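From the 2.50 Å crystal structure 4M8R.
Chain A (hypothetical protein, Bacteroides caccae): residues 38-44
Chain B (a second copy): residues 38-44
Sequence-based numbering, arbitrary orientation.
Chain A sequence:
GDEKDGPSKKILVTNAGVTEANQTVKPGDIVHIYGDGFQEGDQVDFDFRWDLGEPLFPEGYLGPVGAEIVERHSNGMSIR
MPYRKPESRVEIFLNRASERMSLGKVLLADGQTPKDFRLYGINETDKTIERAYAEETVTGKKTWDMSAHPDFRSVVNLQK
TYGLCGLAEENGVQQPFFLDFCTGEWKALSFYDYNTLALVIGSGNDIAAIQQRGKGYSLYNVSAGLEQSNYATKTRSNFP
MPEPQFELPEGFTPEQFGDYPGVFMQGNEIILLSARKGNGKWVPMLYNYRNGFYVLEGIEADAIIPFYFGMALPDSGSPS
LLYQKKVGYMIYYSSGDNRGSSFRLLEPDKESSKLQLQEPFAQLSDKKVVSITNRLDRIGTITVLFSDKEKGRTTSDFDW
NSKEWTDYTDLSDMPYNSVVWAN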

ATOM      1  N   PHE A  38     -22.123 -40.273  -4.783  1.00 56.51           N
ATOM      2  CA  PHE A  38     -21.994 -39.002  -5.494  1.00 55.57           C
ATOM      3  C   PHE A  38     -23.260 -38.701  -6.285  1.00 59.14           C
ATOM      4  O   PHE A  38     -24.002 -39.616  -6.656  1.00 60.90           O
ATOM      5  N   GLN A  39     -23.499 -37.415  -6.536  1.00 59.04           N
ATOM      6  CA  GLN A  39     -24.726 -36.965  -7.189  1.00 61.91           C
ATOM      7  C   GLN A  39     -24.431 -35.929  -8.264  1.00 64.99           C
ATOM      8  O   GLN A  39     -23.418 -35.234  -8.203  1.00 64.14           O
ATOM      9  N   GLU A  40     -25.321 -35.838  -9.253  1.00 71.64           N
ATOM     10  CA  GLU A  40     -25.219 -34.814 -10.291  1.00 74.08           C
ATOM     11  C   GLU A  40     -25.233 -33.452  -9.620  1.00 67.87           C
ATOM     12  O   GLU A  40     -26.110 -33.164  -8.804  1.00 67.45           O
ATOM     13  N   GLY A  41     -24.253 -32.625  -9.948  1.00 62.19           N
ATOM     14  CA  GLY A  41     -24.189 -31.281  -9.397  1.00 59.40           C
ATOM     15  C   GLY A  41     -23.259 -31.143  -8.208  1.00 55.76           C
ATOM     16  O   GLY A  41     -22.981 -30.023  -7.786  1.00 54.01           O
ATOM     17  N   ASP A  42     -22.787 -32.262  -7.655  1.00 54.46           N
ATOM     18  CA  ASP A  42     -21.757 -32.218  -6.619  1.00 51.34           C
ATOM     19  C   ASP A  42     -20.561 -31.446  -7.152  1.00 50.09           C
ATOM     20  O   ASP A  42     -20.160 -31.634  -8.302  1.00 51.47           O
ATOM     21  N   GLN A  43     -20.021 -30.555  -6.326  1.00 48.25           N
ATOM     22  CA  GLN A  43     -18.835 -29.793  -6.685  1.00 46.72           C
ATOM     23  C   GLN A  43     -17.699 -30.149  -5.732  1.00 42.58           C
ATOM     24  O   GLN A  43     -17.901 -30.856  -4.739  1.00 39.66           O
ATOM     25  N   VAL A  44     -16.501 -29.685  -6.058  1.00 40.29           N
ATOM     26  CA  VAL A  44     -15.334 -29.949  -5.241  1.00 39.32           C
ATOM     27  C   VAL A  44     -14.614 -28.635  -4.969  1.00 38.43           C
ATOM     28  O   VAL A  44     -14.376 -27.852  -5.888  1.00 38.22           O
TER
ATOM     29  N   PHE B  38     -35.336 -27.081 -12.338  1.00 56.51           N
ATOM     30  CA  PHE B  38     -34.322 -27.012 -11.288  1.00 55.57           C
ATOM     31  C   PHE B  38     -33.990 -28.406 -10.776  1.00 59.14           C
ATOM     32  O   PHE B  38     -34.811 -29.324 -10.870  1.00 60.90           O
ATOM     33  N   GLN B  39     -32.782 -28.557 -10.235  1.00 59.04           N
ATOM     34  CA  GLN B  39     -32.280 -29.858  -9.799  1.00 61.91           C
ATOM     35  C   GLN B  39     -31.610 -29.761  -8.435  1.00 64.99           C
ATOM     36  O   GLN B  39     -31.124 -28.699  -8.050  1.00 64.14           O
ATOM     37  N   GLU B  40     -31.595 -30.879  -7.708  1.00 71.64           N
ATOM     38  CA  GLU B  40     -30.891 -30.958  -6.430  1.00 74.08           C
ATOM     39  C   GLU B  40     -29.429 -30.623  -6.669  1.00 67.87           C
ATOM     40  O   GLU B  40     -28.793 -31.193  -7.557  1.00 67.45           O
ATOM     41  N   GLY B  41     -28.906 -29.688  -5.893  1.00 62.19           N
ATOM     42  CA  GLY B  41     -27.505 -29.315  -6.008  1.00 59.40           C
ATOM     43  C   GLY B  41     -27.260 -28.076  -6.847  1.00 55.76           C
ATOM     44  O   GLY B  41     -26.145 -27.562  -6.852  1.00 54.01           O
ATOM     45  N   ASP B  42     -28.280 -27.598  -7.562  1.00 54.46           N
ATOM     46  CA  ASP B  42     -28.182 -26.319  -8.263  1.00 51.34           C
ATOM     47  C   ASP B  42     -27.801 -25.243  -7.259  1.00 50.09           C
ATOM     48  O   ASP B  42     -28.333 -25.209  -6.148  1.00 51.47           O
ATOM     49  N   GLN B  43     -26.854 -24.391  -7.643  1.00 48.25           N
ATOM     50  CA  GLN B  43     -26.438 -23.276  -6.806  1.00 46.72           C
ATOM     51  C   GLN B  43     -26.760 -21.966  -7.517  1.00 42.58           C
ATOM     52  O   GLN B  43     -27.155 -21.958  -8.687  1.00 39.66           O
ATOM     53  N   VAL B  44     -26.622 -20.864  -6.792  1.00 40.29           N
ATOM     54  CA  VAL B  44     -26.895 -19.551  -7.343  1.00 39.32           C
ATOM     55  C   VAL B  44     -25.714 -18.637  -7.049  1.00 38.43           C
ATOM     56  O   VAL B  44     -25.236 -18.581  -5.917  1.00 38.22           O
TER

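This is a small, polar, two-fold contact in which two identical beta turns meet at their glycines, and it buries surface without a single hydrogen bond passing between the stretches. Each copy folds residues 39 to 42 into a type II turn, closed by a backbone hydrogen bond from D42(A) N to Q39(A) O, 3.1 Å, repeated in chain B. A weak bond from Q39(A) N to D42(A) OD2, also 3.1 Å and likewise repeated in chain B, braces the turn from its side chain. D42(A), like D42(B), makes no contact with the other stretch: its CA-to-CB bond points away, although the end of its side chain comes nearer, chi1 is m, and both carboxylate oxygens are also satisfied elsewhere in the structure.

At the centre, G41(A) and G41(B) bring their CA atoms to 5.1 Å. Glycine serves twice here. With phi near 98°, a CB would jam against the preceding carbonyl oxygen, and it would also point toward the partner, with an ideal CB on G41(A) lying only 3.5 Å from E40(B) O. The close backbone approach puts E40(A) O 3.6 Å from E40(B) O, two acceptors that cannot bond to each other.

Side chains fill in around this bare centre. Q43(A) and Q43(B) each point toward the other copy with chi1 m and chi2 t, and the symmetry sets amide against amide: Q43(A) NE2 lies 3.5 Å from Q43(B) NE2, a meeting of two donors and therefore no hydrogen bond. Q39(A), again m then t, also points toward its neighbour, whereas E40(B), with the same pair of rotamers, leaves its backbone sideways and comes nearer at its end. The two meet across the axis, Q39(A) OE1 standing 3.8 Å from E40(B) OE1, with the symmetry-related pairing E40(A) OE1 to Q39(B) OE1 at the same distance. The pattern is contact without cross-bonding: hydrogen-bonded turns, glycine where the CA atoms come nearest, and extended polar side chains around it.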

ATOM      1  CB  PHE A  38     -20.777 -39.010  -6.416  1.00 53.98           C
ATOM      2  CG  PHE A  38     -19.471 -39.035  -5.678  1.00 52.66           C
ATOM      3  CD1 PHE A  38     -18.886 -37.856  -5.236  1.00 50.24           C
ATOM      4  CD2 PHE A  38     -18.834 -40.236  -5.412  1.00 52.33           C
ATOM      5  CE1 PHE A  38     -17.684 -37.879  -4.550  1.00 48.81           C
ATOM      6  CE2 PHE A  38     -17.633 -40.262  -4.729  1.00 50.24           C
ATOM      7  CZ  PHE A  38     -17.057 -39.087  -4.297  1.00 47.86           C
ATOM      8  CB  GLN A  39     -25.684 -36.376  -6.160  1.00 61.00           C
ATOM      9  CG  GLN A  39     -26.044 -37.334  -5.037  1.00 61.52           C
ATOM     10  CD  GLN A  39     -27.209 -36.850  -4.188  1.00 63.41           C
ATOM     11  OE1 GLN A  39     -27.746 -35.764  -4.403  1.00 63.69           O
ATOM     12  NE2 GLN A  39     -27.609 -37.665  -3.218  1.00 65.34           N
ATOM     13  CB  GLU A  40     -26.401 -34.882 -11.263  1.00 85.22           C
ATOM     14  CG  GLU A  40     -26.455 -36.114 -12.155  1.00 95.29           C
ATOM     15  CD  GLU A  40     -27.785 -36.240 -12.888  1.00106.17           C
ATOM     16  OE1 GLU A  40     -28.312 -35.208 -13.365  1.00107.93           O
ATOM     17  OE2 GLU A  40     -28.307 -37.373 -12.990  1.00107.22           O
ATOM     18  CB  ASP A  42     -21.311 -33.624  -6.195  1.00 51.18           C
ATOM     19  CG  ASP A  42     -22.306 -34.305  -5.269  1.00 53.61           C
ATOM     20  OD1 ASP A  42     -23.409 -33.765  -5.063  1.00 55.39           O
ATOM     21  OD2 ASP A  42     -21.991 -35.397  -4.747  1.00 52.87           O
ATOM     22  CB  GLN A  43     -19.137 -28.295  -6.669  1.00 49.20           C
ATOM     23  CG  GLN A  43     -20.319 -27.918  -7.564  1.00 54.93           C
ATOM     24  CD  GLN A  43     -20.427 -26.426  -7.857  1.00 59.68           C
ATOM     25  OE1 GLN A  43     -19.459 -25.675  -7.729  1.00 61.38           O
ATOM     26  NE2 GLN A  43     -21.616 -25.993  -8.266  1.00 64.49           N
ATOM     27  CB  VAL A  44     -14.391 -30.950  -5.935  1.00 40.57           C
ATOM     28  CG1 VAL A  44     -13.124 -31.158  -5.123  1.00 40.76           C
ATOM     29  CG2 VAL A  44     -15.102 -32.282  -6.160  1.00 42.86           C
TER
ATOM     30  CB  PHE B  38     -34.783 -26.116 -10.140  1.00 53.98           C
ATOM     31  CG  PHE B  38     -34.873 -24.666 -10.516  1.00 52.66           C
ATOM     32  CD1 PHE B  38     -33.753 -23.847 -10.450  1.00 50.24           C
ATOM     33  CD2 PHE B  38     -36.072 -24.123 -10.950  1.00 52.33           C
ATOM     34  CE1 PHE B  38     -33.836 -22.510 -10.803  1.00 48.81           C
ATOM     35  CE2 PHE B  38     -36.156 -22.790 -11.301  1.00 50.24           C
ATOM     36  CZ  PHE B  38     -35.042 -21.982 -11.228  1.00 47.86           C
ATOM     37  CB  GLN B  39     -31.290 -30.409 -10.819  1.00 61.00           C
ATOM     38  CG  GLN B  39     -31.863 -30.544 -12.220  1.00 61.52           C
ATOM     39  CD  GLN B  39     -30.978 -31.356 -13.151  1.00 63.41           C
ATOM     40  OE1 GLN B  39     -29.895 -31.802 -12.774  1.00 63.69           O
ATOM     41  NE2 GLN B  39     -31.443 -31.556 -14.380  1.00 65.34           N
ATOM     42  CB  GLU B  40     -30.969 -32.366  -5.833  1.00 85.22           C
ATOM     43  CG  GLU B  40     -32.347 -32.813  -5.368  1.00 95.29           C
ATOM     44  CD  GLU B  40     -32.395 -34.301  -5.045  1.00106.17           C
ATOM     45  OE1 GLU B  40     -31.429 -34.819  -4.438  1.00107.93           O
ATOM     46  OE2 GLU B  40     -33.400 -34.960  -5.398  1.00107.22           O
ATOM     47  CB  ASP B  42     -29.501 -25.938  -8.946  1.00 51.18           C
ATOM     48  CG  ASP B  42     -29.739 -26.701 -10.239  1.00 53.61           C
ATOM     49  OD1 ASP B  42     -28.967 -27.630 -10.545  1.00 55.39           O
ATOM     50  OD2 ASP B  42     -30.712 -26.380 -10.958  1.00 52.87           O
ATOM     51  CB  GLN B  43     -24.951 -23.385  -6.469  1.00 49.20           C
ATOM     52  CG  GLN B  43     -24.588 -24.720  -5.817  1.00 54.93           C
ATOM     53  CD  GLN B  43     -23.218 -24.734  -5.149  1.00 59.68           C
ATOM     54  OE1 GLN B  43     -22.654 -23.689  -4.821  1.00 61.38           O
ATOM     55  NE2 GLN B  43     -22.682 -25.931  -4.934  1.00 64.49           N
ATOM     56  CB  VAL B  44     -28.193 -18.968  -6.754  1.00 40.57           C
ATOM     57  CG1 VAL B  44     -28.432 -17.554  -7.261  1.00 40.76           C
ATOM     58  CG2 VAL B  44     -29.382 -19.862  -7.096  1.00 42.86           C
TER